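Local coordinates for protein 3-keto-5-aminohexanoate cleavage enzyme (Ralstonia eutropha, PDB 3C6C) that probably cleaves 3-keto-5-aminohexanoate or a related beta-keto acid at a metal site in a TIM barrel, and carries bound nickel in this crystal, at residues Glu184-Ser189 with Leu210-Leu215; His135-Leu140 with Gln177-Lys182; Ala57-Ala62 with Ser94-Val99. All blocks are in the same frame, centred on the assembly; numbering follows the deposited sequence.

All three contacts belong to one TIM barrel. Interaction 1 pairs the parallel barrel strands 182-187 and 210-214, while interactions 2 and 3 lie farther out, where the ends of helices pack on the chain leading into strands 182-187 and 99-103. Of interactions 1 and 2, interaction 1 is the nearer to the nickel ion held by His-66, His-68 and Glu-269: the Glu-186 side chain is about 6 Å from it, against about 12 Å for that of Leu-136 in interaction 2. Interactions 1 and 2 have centres about 20 Å apart, yet Leu-210 CD1 touches Lys-182 CD at 3.4 Å. Interaction 3 touches neither, its nearest atoms being about 8 Å from each.

Interaction 1: residues Glu184-Ser189 with Leu210-Leu215; sequences ELEVFS and LFQMVL
Leu-185 and Val-187 bond through both N and O to Leu-210, Gln-212 and Val-214, pairing 184-187 with 210-214. Leu-185 N donates to Leu-210 O at 2.8 Å and its O accepts from Gln-212 N; Val-187 N donates to Gln-212 O and its O accepts from Val-214 N at 3.0 Å. A water also donates to both Val-187 O and Val-214 O.

The polar side chains gather on the Glu-184, Glu-186 and Gln-212 face. Gln-212, with CG anti to its backbone N (chi1 176°), extends alongside Glu-186, and Gln-212 NE2 gives a 3.0 Å bond to the syn side of Glu-186 OE1, nearly in its own amide plane. The carboxylate and amide planes are turned 35° apart. Two further waters link Gln-212 to Glu-184, one between Gln-212 NE2 and Glu-184 OE1, the other between Gln-212 OE1 and Glu-184 OE2.

The strands are neighbours in the TIM barrel, consecutive in a beta-alpha-beta unit through helix 190-201, and the Glu-186 side chain lies about 6 Å from the nickel ion.

Apolar contacts line the face of Leu-185, Phe-211, Val-187 and Met-213. Leu-185 CD1 sits over the Phe-211 ring, 4.1 Å from its centroid, a CH-pi contact, and Val-187 CG1 reaches the edge of that ring at Phe-211 CD2, 4.2 Å away. Val-187 CG2 meets CG of selenomethionine Met-213. In a separate CH-pi contact Val-214 CB lies over a face of the Phe-188 ring, 3.9 Å from the centroid, and Val-214 CG1 touches Phe-188 CE2 at 3.5 Å.

Interaction 2: residues His135-Leu140 with Gln177-Lys182; sequences HLEDCL and QELGIK. With EDO (1,2-ethanediol), chain E.
Two helix C-termini meet on the outer layer of the barrel: helix 134-139 and the Leu-140 that follows it pack through Leu-136, Glu-137 and Leu-140 against Leu-179 and Ile-181, at the end of helix 166-179 and in the turn that leads into strand 182-187. Gly-180, with positive phi, ends helix 166-179 in a Schellman motif between these two residues. Ile-181 drives its CD1 tip against the root of Leu-136, 3.7 Å from Leu-136 CB; CG1 lies anti to the carbonyl carbon (chi1 -58°) and chi2 is extended, which carries the methyl out to the helix. Leu-179 sets both methyls against Glu-137 CG, Leu-179 CD1 lying 4.0 Å from it; the Glu-137 carboxylate is bound in a salt bridge to Arg-175. Leu-140 crosses Leu-179 at about a right angle, their CD2 atoms 4.2 Å apart. Between the two turns a 1,2-ethanediol, probably from the crystallisation liquor, donates from O2 to Leu-179 O at 3.1 Å, and its O1 makes a weak bond to Leu-140 O. Leu-136 and Ile-181 both also rest on Ala-144 of strand 143-147, apolar residues of the helix layer packed round a parallel barrel, as in a TIM barrel.

Interaction 3: residues Ala57-Ala62 with Ser94-Val99; sequences AAKAGA and SGTDIV
The chain at 94-98, a loop without regular structure, passes beside the last turn of helix 47-60, the two backbones coming nearest where Ala-58 and Ile-98 have CA atoms 6.1 Å apart. Ala-58 is the middle of the contact: its CB meets Thr-96 CG2 at 3.4 Å, tighter than usual for two carbons, and Ile-98 CD1 at 3.8 Å. With chi1 -64°, Thr-96 OG1 lies beside the backbone N and the methyl CG2 takes the position opposite the N, against Ala-58; OG1 is 3.8 Å from Lys-59 CE. Ile-98 reaches farther along, its CD1 lying 3.9 Å from Ala-62 CB and close to the carbonyl O of the same alanine. Gly-61 ends the helix in a Schellman motif, and Ser-94 OG accepts from Thr-96 N at 2.9 Å in an ST turn. Asp-97 turns away from the helix and forms a salt bridge with Arg-307 of helix 303-310. Because small alanines meet the methyls of beta-branched Thr-96 and Ile-98 here, the contact depends on close apolar fit between helix 47-60 and the approach to strand 99-103, with the polar bonds made within each segment or to other partners.

Interaction 1: residues Glu184-Ser189 with Leu210-Leu215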
ATOM      1  N   GLU A 184      -1.244 -26.366   8.107  1.00 17.01           N
ATOM      2  CA  GLU A 184      -0.692 -25.013   8.055  1.00 17.12           C
ATOM      3  C   GLU A 184      -0.095 -24.797   6.676  1.00 17.09           C
ATOM      4  O   GLU A 184       0.933 -25.371   6.300  1.00 18.35           O
ATOM      5  CB  GLU A 184       0.347 -24.789   9.151  1.00 17.42           C
ATOM      6  CG  GLU A 184       0.775 -23.335   9.277  1.00 19.17           C
ATOM      7  CD  GLU A 184       1.782 -23.153  10.385  1.00 20.46           C
ATOM      8  OE1 GLU A 184       2.899 -23.732  10.271  1.00 17.58           O
ATOM      9  OE2 GLU A 184       1.454 -22.417  11.344  1.00 21.79           O
ATOM     10  N   LEU A 185      -0.793 -23.969   5.913  1.00 17.55           N
ATOM     11  CA  LEU A 185      -0.465 -23.724   4.514  1.00 18.01           C
ATOM     12  C   LEU A 185       0.628 -22.682   4.451  1.00 18.87           C
ATOM     13  O   LEU A 185       0.398 -21.477   4.670  1.00 17.36           O
ATOM     14  CB  LEU A 185      -1.699 -23.239   3.725  1.00 17.87           C
ATOM     15  CG  LEU A 185      -2.953 -24.110   3.814  1.00 18.71           C
ATOM     16  CD1 LEU A 185      -4.122 -23.408   3.130  1.00 17.65           C
ATOM     17  CD2 LEU A 185      -2.693 -25.512   3.234  1.00 18.66           C
ATOM     18  N   GLU A 186       1.818 -23.173   4.135  1.00 17.79           N
ATOM     19  CA  GLU A 186       3.023 -22.343   4.076  1.00 17.65           C
ATOM     20  C   GLU A 186       3.175 -21.751   2.675  1.00 18.88           C
ATOM     21  O   GLU A 186       3.278 -22.459   1.672  1.00 18.78           O
ATOM     22  CB  GLU A 186       4.288 -23.115   4.456  1.00 17.44           C
ATOM     23  CG  GLU A 186       4.177 -24.143   5.603  1.00 17.91           C
ATOM     24  CD  GLU A 186       3.904 -23.580   6.982  1.00 19.58           C
ATOM     25  OE1 GLU A 186       3.988 -22.344   7.181  1.00 20.65           O
ATOM     26  OE2 GLU A 186       3.618 -24.413   7.899  1.00 19.16           O
ATOM     27  N   VAL A 187       3.191 -20.426   2.656  1.00 18.44           N
ATOM     28  CA  VAL A 187       3.204 -19.634   1.411  1.00 19.32           C
ATOM     29  C   VAL A 187       4.400 -18.699   1.280  1.00 20.14           C
ATOM     30  O   VAL A 187       4.869 -18.081   2.251  1.00 18.72           O
ATOM     31  CB  VAL A 187       1.854 -18.849   1.246  1.00 15.41           C
ATOM     32  CG1 VAL A 187       0.640 -19.827   1.278  1.00 18.44           C
ATOM     33  CG2 VAL A 187       1.718 -17.699   2.301  1.00 14.12           C
ATOM     34  N   PHE A 188       4.922 -18.651   0.051  1.00 18.13           N
ATOM     35  CA  PHE A 188       6.149 -17.904  -0.276  1.00 18.92           C
ATOM     36  C   PHE A 188       5.916 -16.782  -1.267  1.00 18.82           C
ATOM     37  O   PHE A 188       6.847 -16.073  -1.658  1.00 19.93           O
ATOM     38  CB  PHE A 188       7.212 -18.856  -0.840  1.00 20.41           C
ATOM     39  CG  PHE A 188       7.702 -19.894   0.144  1.00 20.42           C
ATOM     40  CD1 PHE A 188       6.929 -21.005   0.443  1.00 22.13           C
ATOM     41  CD2 PHE A 188       8.946 -19.783   0.722  1.00 26.03           C
ATOM     42  CE1 PHE A 188       7.385 -21.963   1.317  1.00 23.22           C
ATOM     43  CE2 PHE A 188       9.410 -20.751   1.602  1.00 22.75           C
ATOM     44  CZ  PHE A 188       8.628 -21.832   1.887  1.00 23.13           C
ATOM     45  N   SER A 189       4.657 -16.640  -1.674  1.00 18.16           N
ATOM     46  CA  SER A 189       4.267 -15.721  -2.759  1.00 17.22           C
ATOM     47  C   SER A 189       2.769 -15.493  -2.781  1.00 17.95           C
ATOM     48  O   SER A 189       2.042 -16.230  -2.169  1.00 17.15           O
ATOM     49  CB  SER A 189       4.651 -16.310  -4.109  1.00 19.41           C
ATOM     50  OG  SER A 189       3.832 -17.441  -4.401  1.00 16.91           O
ATOM     51  N   LEU A 210      -5.736 -22.231   7.866  1.00 17.55           N
ATOM     52  CA  LEU A 210      -4.472 -21.705   8.436  1.00 19.71           C
ATOM     53  C   LEU A 210      -3.451 -21.432   7.361  1.00 18.87           C
ATOM     54  O   LEU A 210      -3.003 -22.339   6.659  1.00 18.64           O
ATOM     55  CB  LEU A 210      -3.837 -22.725   9.397  1.00 21.79           C
ATOM     56  CG  LEU A 210      -4.654 -23.317  10.517  1.00 22.90           C
ATOM     57  CD1 LEU A 210      -3.741 -24.206  11.376  1.00 27.54           C
ATOM     58  CD2 LEU A 210      -5.343 -22.213  11.353  1.00 23.85           C
ATOM     59  N   PHE A 211      -3.058 -20.169   7.277  1.00 18.17           N
ATOM     60  CA  PHE A 211      -2.038 -19.716   6.334  1.00 17.43           C
ATOM     61  C   PHE A 211      -0.843 -19.138   7.123  1.00 19.52           C
ATOM     62  O   PHE A 211      -1.006 -18.434   8.125  1.00 21.61           O
ATOM     63  CB  PHE A 211      -2.530 -18.604   5.416  1.00 17.27           C
ATOM     64  CG  PHE A 211      -3.516 -19.034   4.355  1.00 18.27           C
ATOM     65  CD1 PHE A 211      -4.839 -19.226   4.673  1.00 20.79           C
ATOM     66  CD2 PHE A 211      -3.126 -19.150   3.027  1.00 19.96           C
ATOM     67  CE1 PHE A 211      -5.744 -19.575   3.703  1.00 18.58           C
ATOM     68  CE2 PHE A 211      -4.039 -19.511   2.038  1.00 18.38           C
ATOM     69  CZ  PHE A 211      -5.344 -19.715   2.387  1.00 19.00           C
ATOM     70  N   GLN A 212       0.340 -19.433   6.640  1.00 17.03           N
ATOM     71  CA  GLN A 212       1.549 -18.771   7.146  1.00 17.23           C
ATOM     72  C   GLN A 212       2.480 -18.324   6.053  1.00 18.13           C
ATOM     73  O   GLN A 212       2.905 -19.098   5.201  1.00 17.64           O
ATOM     74  CB  GLN A 212       2.311 -19.660   8.114  1.00 17.50           C
ATOM     75  CG  GLN A 212       3.621 -19.069   8.603  1.00 17.89           C
ATOM     76  CD  GLN A 212       4.123 -19.742   9.872  1.00 17.21           C
ATOM     77  OE1 GLN A 212       4.107 -19.138  10.946  1.00 19.17           O
ATOM     78  NE2 GLN A 212       4.558 -21.003   9.752  1.00 18.28           N
HETATM   79  N   MSE A 213       2.840 -17.055   6.133  1.00 17.72           N
HETATM   80  CA  MSE A 213       3.837 -16.475   5.225  1.00 17.67           C
HETATM   81  C   MSE A 213       5.248 -16.721   5.735  1.00 16.50           C
HETATM   82  O   MSE A 213       5.610 -16.297   6.840  1.00 18.38           O
HETATM   83  CB  MSE A 213       3.687 -14.951   5.105  1.00 20.74           C
HETATM   84  CG  MSE A 213       2.318 -14.447   4.872  1.00 23.01           C
HETATM   85 SE   MSE A 213       2.419 -12.508   4.916  0.75 15.36          SE
HETATM   86  CE  MSE A 213       0.681 -12.293   5.113  1.00 23.39           C
ATOM     87  N   VAL A 214       6.007 -17.426   4.912  1.00 18.17           N
ATOM     88  CA  VAL A 214       7.452 -17.573   5.045  1.00 17.47           C
ATOM     89  C   VAL A 214       8.118 -16.383   4.365  1.00 19.51           C
ATOM     90  O   VAL A 214       8.004 -16.196   3.147  1.00 20.10           O
ATOM     91  CB  VAL A 214       7.964 -18.912   4.415  1.00 17.46           C
ATOM     92  CG1 VAL A 214       9.479 -19.083   4.685  1.00 19.91           C
ATOM     93  CG2 VAL A 214       7.159 -20.118   4.978  1.00 18.91           C
ATOM     94  N   LEU A 215       8.788 -15.550   5.157  1.00 18.47           N
ATOM     95  CA  LEU A 215       9.398 -14.317   4.638  1.00 17.07           C
ATOM     96  C   LEU A 215      10.918 -14.311   4.715  1.00 21.12           C
ATOM     97  O   LEU A 215      11.514 -14.671   5.702  1.00 20.68           O
ATOM     98  CB  LEU A 215       8.835 -13.070   5.348  1.00 19.75           C
ATOM     99  CG  LEU A 215       7.313 -12.870   5.315  1.00 16.96           C
ATOM    100  CD1 LEU A 215       6.894 -11.738   6.238  1.00 20.31           C
ATOM    101  CD2 LEU A 215       6.824 -12.621   3.864  1.00 16.60           C
TER
HETATM  102  O   HOH W   1       4.831 -22.933  12.087  1.00 15.34           O
HETATM  103  O   HOH W   2       3.175 -20.613  12.845  1.00 17.05           O
HETATM  104  O   HOH W   3       5.530 -15.372   2.004  1.00 16.52           O

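Interaction 2: residues His135-Leu140 with Gln177-Lys182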
ATOM      1  N   HIS A 135       4.514 -40.528   8.970  1.00 20.24           N
ATOM      2  CA  HIS A 135       4.716 -40.030  10.343  1.00 19.11           C
ATOM      3  C   HIS A 135       3.459 -39.396  10.913  1.00 20.56           C
ATOM      4  O   HIS A 135       3.199 -39.454  12.113  1.00 20.09           O
ATOM      5  CB  HIS A 135       5.925 -39.096  10.446  1.00 19.80           C
ATOM      6  CG  HIS A 135       5.765 -37.801   9.725  1.00 20.87           C
ATOM      7  ND1 HIS A 135       5.583 -37.718   8.357  1.00 20.19           N
ATOM      8  CD2 HIS A 135       5.773 -36.523  10.182  1.00 20.62           C
ATOM      9  CE1 HIS A 135       5.485 -36.448   8.013  1.00 22.78           C
ATOM     10  NE2 HIS A 135       5.600 -35.704   9.099  1.00 19.70           N
ATOM     11  N   LEU A 136       2.655 -38.835  10.030  1.00 17.71           N
ATOM     12  CA  LEU A 136       1.430 -38.167  10.453  1.00 18.99           C
ATOM     13  C   LEU A 136       0.398 -39.214  10.901  1.00 19.36           C
ATOM     14  O   LEU A 136      -0.318 -39.032  11.871  1.00 20.60           O
ATOM     15  CB  LEU A 136       0.855 -37.289   9.340  1.00 19.51           C
ATOM     16  CG  LEU A 136       1.697 -36.107   8.862  1.00 20.15           C
ATOM     17  CD1 LEU A 136       0.834 -35.298   7.872  1.00 16.63           C
ATOM     18  CD2 LEU A 136       2.169 -35.276  10.061  1.00 19.70           C
ATOM     19  N   GLU A 137       0.396 -40.318  10.169  1.00 19.85           N
ATOM     20  CA  GLU A 137      -0.495 -41.453  10.445  1.00 19.53           C
ATOM     21  C   GLU A 137      -0.162 -42.002  11.822  1.00 21.82           C
ATOM     22  O   GLU A 137      -1.039 -42.345  12.596  1.00 20.76           O
ATOM     23  CB  GLU A 137      -0.340 -42.525   9.384  1.00 21.13           C
ATOM     24  CG  GLU A 137      -0.811 -42.097   8.009  1.00 23.75           C
ATOM     25  CD  GLU A 137      -0.526 -43.124   6.913  1.00 28.90           C
ATOM     26  OE1 GLU A 137       0.281 -44.037   7.124  1.00 31.04           O
ATOM     27  OE2 GLU A 137      -1.104 -42.983   5.826  1.00 30.69           O
ATOM     28  N   ASP A 138       1.125 -42.040  12.130  1.00 21.01           N
ATOM     29  CA  ASP A 138       1.605 -42.675  13.370  1.00 20.10           C
ATOM     30  C   ASP A 138       1.394 -41.750  14.568  1.00 21.84           C
ATOM     31  O   ASP A 138       1.090 -42.200  15.677  1.00 19.24           O
ATOM     32  CB  ASP A 138       3.113 -42.986  13.322  1.00 22.45           C
ATOM     33  CG  ASP A 138       3.506 -44.088  12.331  1.00 31.38           C
ATOM     34  OD1 ASP A 138       2.639 -44.845  11.795  1.00 30.74           O
ATOM     35  OD2 ASP A 138       4.738 -44.194  12.099  1.00 41.24           O
ATOM     36  N   CYS A 139       1.595 -40.450  14.346  1.00 16.55           N
ATOM     37  CA  CYS A 139       1.670 -39.486  15.448  1.00 17.85           C
ATOM     38  C   CYS A 139       0.387 -38.703  15.692  1.00 18.93           C
ATOM     39  O   CYS A 139       0.142 -38.248  16.802  1.00 19.65           O
ATOM     40  CB  CYS A 139       2.806 -38.488  15.218  1.00 18.50           C
ATOM     41  SG  CYS A 139       4.469 -39.195  15.212  1.00 20.58           S
ATOM     42  N   LEU A 140      -0.396 -38.528  14.631  1.00 18.46           N
ATOM     43  CA  LEU A 140      -1.670 -37.807  14.696  1.00 18.69           C
ATOM     44  C   LEU A 140      -1.585 -36.468  15.456  1.00 19.74           C
ATOM     45  O   LEU A 140      -2.316 -36.236  16.414  1.00 18.50           O
ATOM     46  CB  LEU A 140      -2.755 -38.700  15.300  1.00 18.97           C
ATOM     47  CG  LEU A 140      -3.141 -39.913  14.431  1.00 20.79           C
ATOM     48  CD1 LEU A 140      -4.162 -40.778  15.151  1.00 24.93           C
ATOM     49  CD2 LEU A 140      -3.657 -39.451  13.047  1.00 20.89           C
ATOM     50  N   GLN A 177      -7.242 -34.312   5.788  1.00 20.50           N
ATOM     51  CA  GLN A 177      -8.671 -34.250   6.149  1.00 21.49           C
ATOM     52  C   GLN A 177      -9.116 -35.563   6.744  1.00 21.09           C
ATOM     53  O   GLN A 177      -9.757 -35.621   7.789  1.00 21.80           O
ATOM     54  CB  GLN A 177      -9.564 -33.984   4.945  1.00 24.32           C
ATOM     55  CG  GLN A 177      -9.575 -32.552   4.503  1.00 24.94           C
ATOM     56  CD  GLN A 177     -10.472 -32.364   3.299  1.00 26.36           C
ATOM     57  OE1 GLN A 177     -10.235 -32.950   2.241  1.00 27.12           O
ATOM     58  NE2 GLN A 177     -11.509 -31.550   3.452  1.00 20.79           N
ATOM     59  N   GLU A 178      -8.724 -36.619   6.053  1.00 22.63           N
ATOM     60  CA  GLU A 178      -9.030 -38.009   6.459  1.00 21.20           C
ATOM     61  C   GLU A 178      -8.483 -38.355   7.845  1.00 22.31           C
ATOM     62  O   GLU A 178      -9.133 -39.035   8.639  1.00 20.25           O
ATOM     63  CB  GLU A 178      -8.488 -39.013   5.423  1.00 22.41           C
ATOM     64  CG  GLU A 178      -9.291 -38.997   4.133  1.00 21.76           C
ATOM     65  CD  GLU A 178      -8.650 -39.719   2.964  1.00 28.89           C
ATOM     66  OE1 GLU A 178      -7.481 -40.124   3.043  1.00 25.78           O
ATOM     67  OE2 GLU A 178      -9.343 -39.876   1.936  1.00 34.08           O
ATOM     68  N   LEU A 179      -7.289 -37.862   8.117  1.00 19.35           N
ATOM     69  CA  LEU A 179      -6.559 -38.147   9.367  1.00 21.93           C
ATOM     70  C   LEU A 179      -6.971 -37.208  10.495  1.00 20.99           C
ATOM     71  O   LEU A 179      -6.598 -37.392  11.658  1.00 21.02           O
ATOM     72  CB  LEU A 179      -5.036 -38.008   9.164  1.00 21.01           C
ATOM     73  CG  LEU A 179      -4.360 -39.124   8.340  1.00 21.64           C
ATOM     74  CD1 LEU A 179      -2.935 -38.699   7.975  1.00 21.42           C
ATOM     75  CD2 LEU A 179      -4.396 -40.482   9.068  1.00 19.90           C
ATOM     76  N   GLY A 180      -7.705 -36.173  10.129  1.00 22.31           N
ATOM     77  CA  GLY A 180      -8.175 -35.167  11.106  1.00 21.03           C
ATOM     78  C   GLY A 180      -7.119 -34.172  11.553  1.00 21.45           C
ATOM     79  O   GLY A 180      -7.193 -33.596  12.634  1.00 22.94           O
ATOM     80  N   ILE A 181      -6.150 -33.964  10.680  1.00 21.21           N
ATOM     81  CA  ILE A 181      -5.031 -33.054  10.921  1.00 18.80           C
ATOM     82  C   ILE A 181      -5.249 -31.767  10.123  1.00 17.92           C
ATOM     83  O   ILE A 181      -5.567 -31.802   8.927  1.00 18.95           O
ATOM     84  CB  ILE A 181      -3.682 -33.722  10.515  1.00 18.49           C
ATOM     85  CG1 ILE A 181      -3.451 -35.042  11.274  1.00 18.67           C
ATOM     86  CG2 ILE A 181      -2.515 -32.771  10.668  1.00 20.43           C
ATOM     87  CD1 ILE A 181      -2.274 -35.862  10.727  1.00 18.33           C
ATOM     88  N   LYS A 182      -5.052 -30.632  10.793  1.00 19.46           N
ATOM     89  CA  LYS A 182      -5.227 -29.322  10.149  1.00 20.03           C
ATOM     90  C   LYS A 182      -3.933 -28.907   9.464  1.00 18.84           C
ATOM     91  O   LYS A 182      -2.873 -28.862  10.111  1.00 19.05           O
ATOM     92  CB  LYS A 182      -5.702 -28.255  11.152  1.00 19.55           C
ATOM     93  CG  LYS A 182      -6.027 -26.919  10.507  1.00 25.17           C
ATOM     94  CD  LYS A 182      -6.661 -25.911  11.490  1.00 30.02           C
ATOM     95  CE  LYS A 182      -8.053 -26.230  11.835  1.00 23.82           C
ATOM     96  NZ  LYS A 182      -8.957 -26.251  10.643  1.00 20.64           N
TER
HETATM   97  C1  EDO E 301      -5.553 -34.632  15.607  1.00 37.36           C
HETATM   98  O1  EDO E 301      -5.590 -35.176  16.928  1.00 48.79           O
HETATM   99  C2  EDO E 301      -5.346 -35.726  14.573  1.00 43.67           C
HETATM  100  O2  EDO E 301      -6.415 -36.675  14.642  1.00 44.93           O

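Interaction 3: residues Ala57-Ala62 with Ser94-Val99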
ATOM      1  N   ALA A  57       9.616 -24.342  25.561  1.00 16.79           N
ATOM      2  CA  ALA A  57       8.842 -23.328  24.836  1.00 17.11           C
ATOM      3  C   ALA A  57       7.449 -23.154  25.459  1.00 16.33           C
ATOM      4  O   ALA A  57       6.990 -22.043  25.694  1.00 19.24           O
ATOM      5  CB  ALA A  57       8.727 -23.662  23.334  1.00 15.14           C
ATOM      6  N   ALA A  58       6.806 -24.282  25.776  1.00 17.71           N
ATOM      7  CA  ALA A  58       5.470 -24.263  26.391  1.00 17.45           C
ATOM      8  C   ALA A  58       5.496 -23.496  27.709  1.00 16.21           C
ATOM      9  O   ALA A  58       4.648 -22.654  28.003  1.00 17.56           O
ATOM     10  CB  ALA A  58       4.943 -25.713  26.619  1.00 16.63           C
ATOM     11  N   LYS A  59       6.501 -23.809  28.515  1.00 16.52           N
ATOM     12  CA  LYS A  59       6.598 -23.231  29.841  1.00 18.82           C
ATOM     13  C   LYS A  59       6.832 -21.720  29.769  1.00 17.98           C
ATOM     14  O   LYS A  59       6.477 -20.970  30.672  1.00 18.88           O
ATOM     15  CB  LYS A  59       7.685 -23.915  30.674  1.00 20.08           C
ATOM     16  CG  LYS A  59       7.261 -25.258  31.196  1.00 22.31           C
ATOM     17  CD  LYS A  59       8.418 -25.950  31.893  1.00 27.40           C
ATOM     18  CE  LYS A  59       8.047 -27.322  32.453  1.00 32.53           C
ATOM     19  NZ  LYS A  59       9.276 -28.009  32.993  1.00 37.30           N
ATOM     20  N   ALA A  60       7.442 -21.287  28.674  1.00 19.81           N
ATOM     21  CA  ALA A  60       7.689 -19.851  28.444  1.00 17.57           C
ATOM     22  C   ALA A  60       6.451 -19.127  27.866  1.00 18.12           C
ATOM     23  O   ALA A  60       6.430 -17.898  27.782  1.00 18.35           O
ATOM     24  CB  ALA A  60       8.901 -19.637  27.550  1.00 16.47           C
ATOM     25  N   GLY A  61       5.447 -19.913  27.477  1.00 17.27           N
ATOM     26  CA  GLY A  61       4.157 -19.423  27.000  1.00 17.94           C
ATOM     27  C   GLY A  61       3.742 -19.750  25.566  1.00 18.18           C
ATOM     28  O   GLY A  61       2.723 -19.273  25.078  1.00 17.37           O
ATOM     29  N   ALA A  62       4.509 -20.576  24.881  1.00 17.99           N
ATOM     30  CA  ALA A  62       4.186 -20.946  23.489  1.00 16.41           C
ATOM     31  C   ALA A  62       2.867 -21.720  23.403  1.00 17.40           C
ATOM     32  O   ALA A  62       2.554 -22.555  24.250  1.00 17.30           O
ATOM     33  CB  ALA A  62       5.326 -21.718  22.823  1.00 18.17           C
ATOM     34  N   SER A  94       4.954 -35.541  29.110  1.00 19.97           N
ATOM     35  CA  SER A  94       5.838 -34.625  29.832  1.00 18.42           C
ATOM     36  C   SER A  94       5.182 -33.979  31.024  1.00 19.07           C
ATOM     37  O   SER A  94       5.849 -33.441  31.906  1.00 21.99           O
ATOM     38  CB  SER A  94       6.293 -33.484  28.923  1.00 20.51           C
ATOM     39  OG  SER A  94       5.208 -32.619  28.637  1.00 17.85           O
ATOM     40  N   GLY A  95       3.878 -33.963  30.978  1.00 18.53           N
ATOM     41  CA  GLY A  95       3.058 -33.249  31.973  1.00 20.06           C
ATOM     42  C   GLY A  95       2.774 -31.806  31.592  1.00 21.58           C
ATOM     43  O   GLY A  95       2.122 -31.080  32.321  1.00 22.53           O
ATOM     44  N   THR A  96       3.259 -31.440  30.417  1.00 20.92           N
ATOM     45  CA  THR A  96       3.058 -30.107  29.846  1.00 20.87           C
ATOM     46  C   THR A  96       2.355 -30.247  28.516  1.00 20.80           C
ATOM     47  O   THR A  96       2.749 -31.047  27.680  1.00 22.85           O
ATOM     48  CB  THR A  96       4.393 -29.361  29.660  1.00 21.51           C
ATOM     49  OG1 THR A  96       5.001 -29.116  30.941  1.00 20.91           O
ATOM     50  CG2 THR A  96       4.197 -28.027  28.925  1.00 24.58           C
ATOM     51  N   ASP A  97       1.297 -29.457  28.356  1.00 20.93           N
ATOM     52  CA  ASP A  97       0.501 -29.408  27.114  1.00 20.42           C
ATOM     53  C   ASP A  97       0.949 -28.278  26.202  1.00 19.54           C
ATOM     54  O   ASP A  97       1.363 -27.189  26.635  1.00 22.50           O
ATOM     55  CB  ASP A  97      -0.978 -29.261  27.429  1.00 21.88           C
ATOM     56  CG  ASP A  97      -1.849 -29.216  26.188  1.00 25.05           C
ATOM     57  OD1 ASP A  97      -1.773 -30.144  25.336  1.00 22.13           O
ATOM     58  OD2 ASP A  97      -2.661 -28.279  26.104  1.00 25.41           O
ATOM     59  N   ILE A  98       0.886 -28.607  24.930  1.00 18.45           N
ATOM     60  CA  ILE A  98       1.162 -27.688  23.805  1.00 19.72           C
ATOM     61  C   ILE A  98       0.594 -28.338  22.526  1.00 19.99           C
ATOM     62  O   ILE A  98       0.625 -29.576  22.379  1.00 20.11           O
ATOM     63  CB  ILE A  98       2.693 -27.361  23.704  1.00 17.77           C
ATOM     64  CG1 ILE A  98       2.952 -26.216  22.699  1.00 18.40           C
ATOM     65  CG2 ILE A  98       3.524 -28.634  23.386  1.00 17.95           C
ATOM     66  CD1 ILE A  98       4.306 -25.524  22.879  1.00 17.39           C
ATOM     67  N   VAL A  99       0.068 -27.515  21.626  1.00 18.02           N
ATOM     68  CA  VAL A  99      -0.449 -27.997  20.328  1.00 16.65           C
ATOM     69  C   VAL A  99       0.785 -28.418  19.525  1.00 16.56           C
ATOM     70  O   VAL A  99       1.779 -27.708  19.508  1.00 17.86           O
ATOM     71  CB  VAL A  99      -1.280 -26.924  19.566  1.00 15.49           C
ATOM     72  CG1 VAL A  99      -1.767 -27.457  18.194  1.00 19.02           C
ATOM     73  CG2 VAL A  99      -2.453 -26.445  20.440  1.00 16.74           C
TER